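Local coordinates for protein CTP:phosphocholine Cytidylyltransferase (Streptococcus pneumoniae, PDB 1JYK) that transfers a cytidylyl group from CTP to phosphocholine, giving CDP-choline and, as expected for a nucleotidyltransferase, pyrophosphate, at residues Q55-L58 with I59-Q62; F65-K69 with G70-I74. One frame throughout, in Å; residues are numbered along the deposited sequence.

Contact 1 (Q55-L58 with I59-Q62)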
loop_
_atom_site.group_PDB
_atom_site.type_symbol
_atom_site.label_atom_id
_atom_site.label_comp_id
_atom_site.label_asym_id
_atom_site.label_seq_id
_atom_site.Cartn_x
_atom_site.Cartn_y
_atom_site.Cartn_z
ATOM N N GLN A 55 5.918 -21.022 0.683
ATOM C CA GLN A 55 7.112 -21.095 -0.157
ATOM C C GLN A 55 7.192 -20.134 -1.334
ATOM O O GLN A 55 7.830 -20.443 -2.340
ATOM C CB GLN A 55 7.289 -22.527 -0.679
ATOM C CG GLN A 55 7.390 -23.593 0.412
ATOM C CD GLN A 55 8.494 -23.307 1.435
ATOM O OE1 GLN A 55 8.366 -23.652 2.615
ATOM N NE2 GLN A 55 9.583 -22.676 0.984
ATOM N N LYS A 56 6.563 -18.970 -1.214
ATOM C CA LYS A 56 6.582 -17.984 -2.292
ATOM C C LYS A 56 6.629 -16.571 -1.710
ATOM O O LYS A 56 5.828 -16.235 -0.845
ATOM C CB LYS A 56 5.333 -18.158 -3.162
ATOM C CG LYS A 56 5.226 -17.206 -4.339
ATOM C CD LYS A 56 4.110 -17.646 -5.280
ATOM C CE LYS A 56 3.942 -16.682 -6.437
ATOM N NZ LYS A 56 5.074 -16.797 -7.387
ATOM N N PRO A 57 7.582 -15.732 -2.164
ATOM C CA PRO A 57 7.674 -14.357 -1.644
ATOM C C PRO A 57 6.334 -13.637 -1.731
ATOM O O PRO A 57 5.652 -13.696 -2.753
ATOM C CB PRO A 57 8.732 -13.702 -2.529
ATOM C CG PRO A 57 9.586 -14.847 -2.988
ATOM C CD PRO A 57 8.631 -16.009 -3.161
ATOM N N LEU A 58 5.962 -12.956 -0.653
ATOM C CA LEU A 58 4.696 -12.232 -0.588
ATOM C C LEU A 58 4.399 -11.353 -1.796
ATOM O O LEU A 58 3.299 -11.387 -2.343
ATOM C CB LEU A 58 4.655 -11.354 0.665
ATOM C CG LEU A 58 4.282 -12.012 1.991
ATOM C CD1 LEU A 58 4.453 -10.995 3.108
ATOM C CD2 LEU A 58 2.858 -12.515 1.944
ATOM N N ILE A 59 5.378 -10.552 -2.207
ATOM C CA ILE A 59 5.173 -9.642 -3.324
ATOM C C ILE A 59 4.832 -10.336 -4.646
ATOM O O ILE A 59 4.158 -9.753 -5.499
ATOM C CB ILE A 59 6.410 -8.714 -3.515
ATOM C CG1 ILE A 59 6.022 -7.500 -4.363
ATOM C CG2 ILE A 59 7.564 -9.484 -4.144
ATOM C CD1 ILE A 59 7.002 -6.345 -4.246
ATOM N N GLU A 60 5.288 -11.575 -4.822
ATOM C CA GLU A 60 4.997 -12.301 -6.057
ATOM C C GLU A 60 3.498 -12.583 -6.199
ATOM O O GLU A 60 2.953 -12.534 -7.299
ATOM C CB GLU A 60 5.797 -13.607 -6.110
ATOM C CG GLU A 60 7.270 -13.371 -6.415
ATOM C CD GLU A 60 8.053 -14.649 -6.678
ATOM O OE1 GLU A 60 7.450 -15.745 -6.709
ATOM O OE2 GLU A 60 9.283 -14.550 -6.854
ATOM N N TYR A 61 2.826 -12.873 -5.090
ATOM C CA TYR A 61 1.390 -13.120 -5.145
ATOM C C TYR A 61 0.690 -11.863 -5.654
ATOM O O TYR A 61 -0.233 -11.939 -6.458
ATOM C CB TYR A 61 0.843 -13.458 -3.757
ATOM C CG TYR A 61 1.248 -14.817 -3.234
ATOM C CD1 TYR A 61 2.291 -14.948 -2.318
ATOM C CD2 TYR A 61 0.555 -15.970 -3.615
ATOM C CE1 TYR A 61 2.635 -16.188 -1.789
ATOM C CE2 TYR A 61 0.891 -17.222 -3.091
ATOM C CZ TYR A 61 1.929 -17.321 -2.178
ATOM O OH TYR A 61 2.264 -18.542 -1.646
ATOM N N GLN A 62 1.138 -10.707 -5.175
ATOM C CA GLN A 62 0.553 -9.430 -5.568
ATOM C C GLN A 62 0.829 -9.105 -7.031
ATOM O O GLN A 62 -0.084 -8.748 -7.774
ATOM C CB GLN A 62 1.087 -8.303 -4.678
ATOM C CG GLN A 62 0.871 -8.537 -3.180
ATOM C CD GLN A 62 1.493 -7.441 -2.320
ATOM O OE1 GLN A 62 2.462 -6.788 -2.719
ATOM N NE2 GLN A 62 0.934 -7.234 -1.134
#

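Contact 2 (F65-K69 with G70-I74)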
loop_
_atom_site.group_PDB
_atom_site.type_symbol
_atom_site.label_atom_id
_atom_site.label_comp_id
_atom_site.label_asym_id
_atom_site.label_seq_id
_atom_site.Cartn_x
_atom_site.Cartn_y
_atom_site.Cartn_z
ATOM N N PHE A 65 -1.264 -11.238 -9.354
ATOM C CA PHE A 65 -2.671 -10.839 -9.347
ATOM C C PHE A 65 -2.833 -9.658 -10.290
ATOM O O PHE A 65 -3.768 -9.599 -11.085
ATOM C CB PHE A 65 -3.103 -10.407 -7.942
ATOM C CG PHE A 65 -3.750 -11.498 -7.132
ATOM C CD1 PHE A 65 -4.041 -11.294 -5.786
ATOM C CD2 PHE A 65 -4.074 -12.726 -7.706
ATOM C CE1 PHE A 65 -4.645 -12.292 -5.027
ATOM C CE2 PHE A 65 -4.676 -13.726 -6.954
ATOM C CZ PHE A 65 -4.960 -13.509 -5.612
ATOM N N LEU A 66 -1.901 -8.715 -10.194
ATOM C CA LEU A 66 -1.924 -7.517 -11.018
ATOM C C LEU A 66 -1.812 -7.814 -12.509
ATOM O O LEU A 66 -2.618 -7.336 -13.307
ATOM C CB LEU A 66 -0.785 -6.588 -10.610
ATOM C CG LEU A 66 -0.993 -5.831 -9.300
ATOM C CD1 LEU A 66 0.361 -5.376 -8.751
ATOM C CD2 LEU A 66 -1.916 -4.639 -9.549
ATOM N N LYS A 67 -0.807 -8.601 -12.880
ATOM C CA LYS A 67 -0.597 -8.942 -14.281
ATOM C C LYS A 67 -1.740 -9.782 -14.840
ATOM O O LYS A 67 -2.055 -9.694 -16.026
ATOM C CB LYS A 67 0.742 -9.665 -14.439
ATOM C CG LYS A 67 1.897 -8.849 -13.875
ATOM C CD LYS A 67 3.215 -9.220 -14.507
ATOM C CE LYS A 67 3.396 -8.512 -15.827
ATOM N NZ LYS A 67 4.505 -9.139 -16.561
ATOM N N GLU A 68 -2.366 -10.588 -13.989
ATOM C CA GLU A 68 -3.490 -11.410 -14.425
ATOM C C GLU A 68 -4.614 -10.494 -14.889
ATOM O O GLU A 68 -5.452 -10.886 -15.705
ATOM C CB GLU A 68 -4.001 -12.273 -13.273
ATOM C CG GLU A 68 -3.733 -13.755 -13.436
ATOM C CD GLU A 68 -3.394 -14.426 -12.118
ATOM O OE1 GLU A 68 -4.257 -14.433 -11.213
ATOM O OE2 GLU A 68 -2.262 -14.945 -11.992
ATOM N N LYS A 69 -4.625 -9.271 -14.358
ATOM C CA LYS A 69 -5.648 -8.286 -14.690
ATOM C C LYS A 69 -5.200 -7.264 -15.721
ATOM O O LYS A 69 -5.921 -6.305 -16.011
ATOM C CB LYS A 69 -6.098 -7.565 -13.424
ATOM C CG LYS A 69 -6.763 -8.477 -12.427
ATOM C CD LYS A 69 -8.147 -8.844 -12.896
ATOM C CE LYS A 69 -8.679 -10.053 -12.160
ATOM N NZ LYS A 69 -10.024 -10.416 -12.681
ATOM N N GLY A 70 -4.005 -7.459 -16.271
ATOM C CA GLY A 70 -3.516 -6.538 -17.276
ATOM C C GLY A 70 -2.817 -5.300 -16.754
ATOM O O GLY A 70 -2.498 -4.394 -17.531
ATOM N N ILE A 71 -2.577 -5.238 -15.450
ATOM C CA ILE A 71 -1.885 -4.089 -14.882
ATOM C C ILE A 71 -0.413 -4.480 -14.859
ATOM O O ILE A 71 0.109 -4.978 -13.864
ATOM C CB ILE A 71 -2.409 -3.768 -13.471
ATOM C CG1 ILE A 71 -3.923 -3.526 -13.533
ATOM C CG2 ILE A 71 -1.710 -2.527 -12.928
ATOM C CD1 ILE A 71 -4.645 -3.800 -12.240
ATOM N N ASN A 72 0.243 -4.246 -15.988
ATOM C CA ASN A 72 1.636 -4.619 -16.169
ATOM C C ASN A 72 2.677 -3.540 -15.943
ATOM O O ASN A 72 3.873 -3.805 -16.041
ATOM C CB ASN A 72 1.796 -5.220 -17.557
ATOM C CG ASN A 72 0.810 -6.332 -17.798
ATOM O OD1 ASN A 72 0.467 -7.071 -16.874
ATOM N ND2 ASN A 72 0.334 -6.457 -19.036
ATOM N N ASP A 73 2.228 -2.321 -15.655
ATOM C CA ASP A 73 3.149 -1.232 -15.369
ATOM C C ASP A 73 3.228 -1.210 -13.852
ATOM O O ASP A 73 2.414 -0.566 -13.181
ATOM C CB ASP A 73 2.611 0.095 -15.894
ATOM C CG ASP A 73 3.551 1.249 -15.622
ATOM O OD1 ASP A 73 4.619 1.029 -15.009
ATOM O OD2 ASP A 73 3.225 2.386 -16.016
ATOM N N ILE A 74 4.213 -1.930 -13.326
ATOM C CA ILE A 74 4.407 -2.056 -11.890
ATOM C C ILE A 74 5.731 -1.464 -11.413
ATOM O O ILE A 74 6.806 -1.801 -11.918
ATOM C CB ILE A 74 4.316 -3.549 -11.483
ATOM C CG1 ILE A 74 2.944 -4.099 -11.891
ATOM C CG2 ILE A 74 4.562 -3.718 -9.983
ATOM C CD1 ILE A 74 2.889 -5.598 -11.950
#

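Contact 1 (Q55-L58 with I59-Q62)
Lys56 NZ is held by two acids at the entry into helix 58-68: by Glu60 OE1 across the contact, in a salt bridge of 2.7 Å, and by Glu64 OE1 one turn further along the helix. The ammonium meets Glu60 OE1 on its anti side, 20° out of the carboxylate plane, while OE2 of the same group is held by Lys91 and Tyr87, so both carboxylate oxygens have partners. Paired with two acids, Lys56 probably stays protonated. With CG anti to the backbone N (chi1 -179°), the lysine chain runs across the Tyr61 ring and puts CD 3.9 Å from its centroid, 16° off the normal: a CH-pi contact over the face. At the ring's edge, in its plane, lies Leu58 O. Tyr61 OH bonds to Val53 O. The Pro57 ring lies alongside the Glu60 chain, Pro57 CD 3.7 Å from Glu60 OE1, and Pro57 O accepts Glu60 N at 3.0 Å in the first turn of the helix. Strand 56-57, paired antiparallel with strand 52-53, passes directly into helix 58-68; Lys56, Pro57 and Glu60 face helix 87-92, whereas Ile59 and Gln62 rest on Ile30 of strand 27-32.

Contact 2 (F65-K69 with G70-I74)
Chi1 of -75° at Leu66 and -57° at Ile71 sets Leu66 CG and Ile71 CG1 each beside its own backbone N, and the two chains then meet obliquely through Leu66 CD2 and Ile71 CD1, 3.9 Å apart. Ile74 approaches from further along the chain: its CD1 lies 4.0 Å from Leu66 CB and 3.9 Å from Lys67 CG, so one methyl touches two successive helical residues. The backbone closes helix 58-68 with a Schellman motif. Gly70, at phi 85°, is the C-prime residue; its N donates to Lys67 O at 3.0 Å, and Ile71 N donates to Leu66 O, also at 3.0 Å. Leu66 O accepts Lys69 N as well, so two amides grip one oxygen. Ile71 then forms the centre of an inverse gamma turn, which redirects the chain toward strand 74-78. On the outer side Asn72 crosses Lys67 at about a right angle, with OD1 3.4 Å from Lys67 CE, while Lys67 NZ continues to Tyr92 O, its hydrogen-bond partner. Leu66 and Ile74 face strand 27-32, and Ile71 meets Tyr122 of strand 121-125. The chemistry is therefore divided: backbone amides satisfy Leu66 O and Lys67 O, and aliphatic groups join the helix end to the sheet. Ile71 O is buried with no polar partner in the model and is probably an energetic cost of the apolar packing, since Leu66 CB lies 3.7 Å from it.

Overall arrangement
Contact 1 (55-62) and contact 2 (65-74) lie at the two ends of helix 58-68, in series along the chain, with centres about 14 Å apart and no touch between them beyond the adjoining sequence. Contact 1 brings the chain from the small 52-53/56-57 hairpin into the helix; contact 2 turns it into strand 74-78. As strand 74-78 runs parallel to 27-32, the helix serves the connection between these parallel strands, a beta-alpha-beta layout consistent with the Rossmann-like nucleotidyltransferase fold. Both reach common surroundings: Ile30 meets Ile59, Gln62 and Ile74, while Tyr92 meets Lys56, Glu60 and Lys67. Each centre is about 15 Å from that of the chain.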